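Local coordinates for protein glutamate--tRNA ligase (Methanothermobacter thermautotrophicus, PDB 3AII) that probably attaches glutamate to tRNA in two steps, first activating the amino acid with ATP to Glu-AMP, then transferring it to the acceptor end, at residues 101-106 against 131-136. Residues are numbered along the deposited sequence; the frame is centred on the assembly and turned at random.
Sequences FAPNPS and LILRIE
Phe101 and Leu133 pair as parallel neighbours where strand 98-101 runs beside strand 130-135, the first two strands of the class I synthetase nucleotide-binding (Rossmann-like) fold, joined by a beta-alpha-beta crossover through helix 111-126. Main-chain bonds set the register: Phe101 N gives to Ile132 O at 2.8 Å, and Arg134 N to Phe101 O. Past the last strand residue the first segment, entering the predicted HIGH motif at Pro103, still follows its partner, with Glu136 N bound to Pro103 O at 2.9 Å and nearly straight (176°). Between these bonds Ala102 CA makes a CH...O contact with Arg134 O (3.1 Å).

Among the apolar groups, Phe101, Leu133, Pro103 and Pro105 also touch helix 147-158. Phe101 and Leu133 point the same way, both with CG anti to the backbone N, and Leu133 CD1 meets ring atom CD2 of Phe101 at 3.8 Å. Pro103 lays its CD over one face of that ring, offset toward the rim, while Leu133 CD1 also touches Pro103 CD. Further along, Ile135 CG2 packs against Pro105 CD at 4.1 Å.

Charged groups gather about Ala102. Arg134 grips Glu136 side-on, NE and NH1 both donating in the guanidinium plane to OE2; NH2 forms a salt bridge with Asp282, a second acidic partner for the guanidinium. Ala102 CB rests 3.3 Å from Glu136 OE2, while one water bridges Glu136 OE1 and Ala102 O, 2.7 Å from the latter.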
loop_
_atom_site.group_PDB
_atom_site.type_symbol
_atom_site.label_atom_id
_atom_site.label_comp_id
_atom_site.label_asym_id
_atom_site.label_seq_id
_atom_site.Cartn_x
_atom_site.Cartn_y
_atom_site.Cartn_z
ATOM N N PHE A 101 6.308 -0.540 -14.197
ATOM C CA PHE A 101 5.903 -0.089 -12.868
ATOM C C PHE A 101 7.211 0.379 -12.260
ATOM O O PHE A 101 8.171 -0.390 -12.219
ATOM C CB PHE A 101 5.316 -1.234 -12.032
ATOM C CG PHE A 101 5.127 -0.883 -10.581
ATOM C CD1 PHE A 101 4.357 0.214 -10.214
ATOM C CD2 PHE A 101 5.730 -1.631 -9.588
ATOM C CE1 PHE A 101 4.193 0.555 -8.872
ATOM C CE2 PHE A 101 5.584 -1.305 -8.249
ATOM C CZ PHE A 101 4.820 -0.206 -7.886
ATOM N N ALA A 102 7.268 1.634 -11.826
ATOM C CA ALA A 102 8.569 2.253 -11.513
ATOM C C ALA A 102 8.589 2.953 -10.159
ATOM O O ALA A 102 8.590 4.190 -10.092
ATOM C CB ALA A 102 8.963 3.236 -12.622
ATOM N N PRO A 103 8.634 2.171 -9.071
ATOM C CA PRO A 103 8.622 2.753 -7.727
ATOM C C PRO A 103 10.003 3.207 -7.291
ATOM O O PRO A 103 11.003 2.705 -7.810
ATOM C CB PRO A 103 8.172 1.581 -6.848
ATOM C CG PRO A 103 8.723 0.363 -7.560
ATOM C CD PRO A 103 8.676 0.696 -9.045
ATOM N N ASN A 104 10.057 4.139 -6.344
ATOM C CA ASN A 104 11.315 4.463 -5.669
ATOM C C ASN A 104 11.493 3.555 -4.466
ATOM O O ASN A 104 10.514 3.141 -3.845
ATOM C CB ASN A 104 11.318 5.912 -5.189
ATOM C CG ASN A 104 10.940 6.882 -6.277
ATOM O OD1 ASN A 104 11.658 7.033 -7.265
ATOM N ND2 ASN A 104 9.804 7.550 -6.105
ATOM N N PRO A 105 12.744 3.252 -4.104
ATOM C CA PRO A 105 12.930 2.371 -2.948
ATOM C C PRO A 105 12.976 3.116 -1.611
ATOM O O PRO A 105 13.872 2.882 -0.816
ATOM C CB PRO A 105 14.281 1.727 -3.238
ATOM C CG PRO A 105 15.043 2.814 -3.936
ATOM C CD PRO A 105 14.025 3.597 -4.755
ATOM N N SER A 106 12.015 3.996 -1.373
ATOM C CA SER A 106 11.963 4.755 -0.121
ATOM C C SER A 106 11.352 3.940 1.026
ATOM O O SER A 106 11.361 4.359 2.188
ATOM C CB SER A 106 11.184 6.048 -0.332
ATOM O OG SER A 106 9.882 5.772 -0.811
ATOM N N LEU A 131 5.680 -6.469 -18.875
ATOM C CA LEU A 131 5.722 -5.475 -17.813
ATOM C C LEU A 131 7.135 -5.453 -17.257
ATOM O O LEU A 131 7.683 -6.507 -16.916
ATOM C CB LEU A 131 4.743 -5.829 -16.696
ATOM C CG LEU A 131 4.703 -4.926 -15.451
ATOM C CD1 LEU A 131 4.352 -3.494 -15.871
ATOM C CD2 LEU A 131 3.731 -5.426 -14.406
ATOM N N ILE A 132 7.695 -4.250 -17.143
ATOM C CA ILE A 132 9.032 -4.060 -16.592
ATOM C C ILE A 132 8.932 -3.467 -15.181
ATOM O O ILE A 132 8.189 -2.516 -14.945
ATOM C CB ILE A 132 9.859 -3.127 -17.484
ATOM C CG1 ILE A 132 10.048 -3.749 -18.877
ATOM C CG2 ILE A 132 11.221 -2.860 -16.840
ATOM C CD1 ILE A 132 10.645 -2.776 -19.916
ATOM N N LEU A 133 9.640 -4.070 -14.230
ATOM C CA LEU A 133 9.793 -3.463 -12.904
ATOM C C LEU A 133 11.072 -2.648 -12.965
ATOM O O LEU A 133 12.128 -3.197 -13.221
ATOM C CB LEU A 133 9.902 -4.532 -11.807
ATOM C CG LEU A 133 10.308 -3.978 -10.435
ATOM C CD1 LEU A 133 9.243 -3.002 -9.895
ATOM C CD2 LEU A 133 10.517 -5.111 -9.428
ATOM N N ARG A 134 10.981 -1.332 -12.756
ATOM C CA ARG A 134 12.168 -0.497 -12.780
ATOM C C ARG A 134 12.276 0.211 -11.442
ATOM O O ARG A 134 11.449 1.068 -11.114
ATOM C CB ARG A 134 12.115 0.515 -13.930
ATOM C CG ARG A 134 13.357 1.409 -14.015
ATOM C CD ARG A 134 13.399 2.269 -15.312
ATOM N NE ARG A 134 12.368 3.302 -15.278
ATOM C CZ ARG A 134 11.569 3.620 -16.299
ATOM N NH1 ARG A 134 10.664 4.586 -16.151
ATOM N NH2 ARG A 134 11.663 2.975 -17.456
ATOM N N ILE A 135 13.296 -0.142 -10.670
ATOM C CA ILE A 135 13.486 0.481 -9.366
ATOM C C ILE A 135 14.240 1.783 -9.547
ATOM O O ILE A 135 15.380 1.800 -10.022
ATOM C CB ILE A 135 14.292 -0.417 -8.413
ATOM C CG1 ILE A 135 13.679 -1.816 -8.317
ATOM C CG2 ILE A 135 14.388 0.243 -7.048
ATOM C CD1 ILE A 135 12.291 -1.833 -7.803
ATOM N N GLU A 136 13.596 2.884 -9.178
ATOM C CA GLU A 136 14.116 4.204 -9.495
ATOM C C GLU A 136 14.853 4.786 -8.285
ATOM O O GLU A 136 14.306 5.572 -7.502
ATOM C CB GLU A 136 12.981 5.092 -10.026
ATOM C CG GLU A 136 12.449 4.538 -11.356
ATOM C CD GLU A 136 11.634 5.524 -12.191
ATOM O OE1 GLU A 136 11.123 6.524 -11.632
ATOM O OE2 GLU A 136 11.496 5.265 -13.410
HETATM O O HOH W 1 9.619 6.471 -9.115
#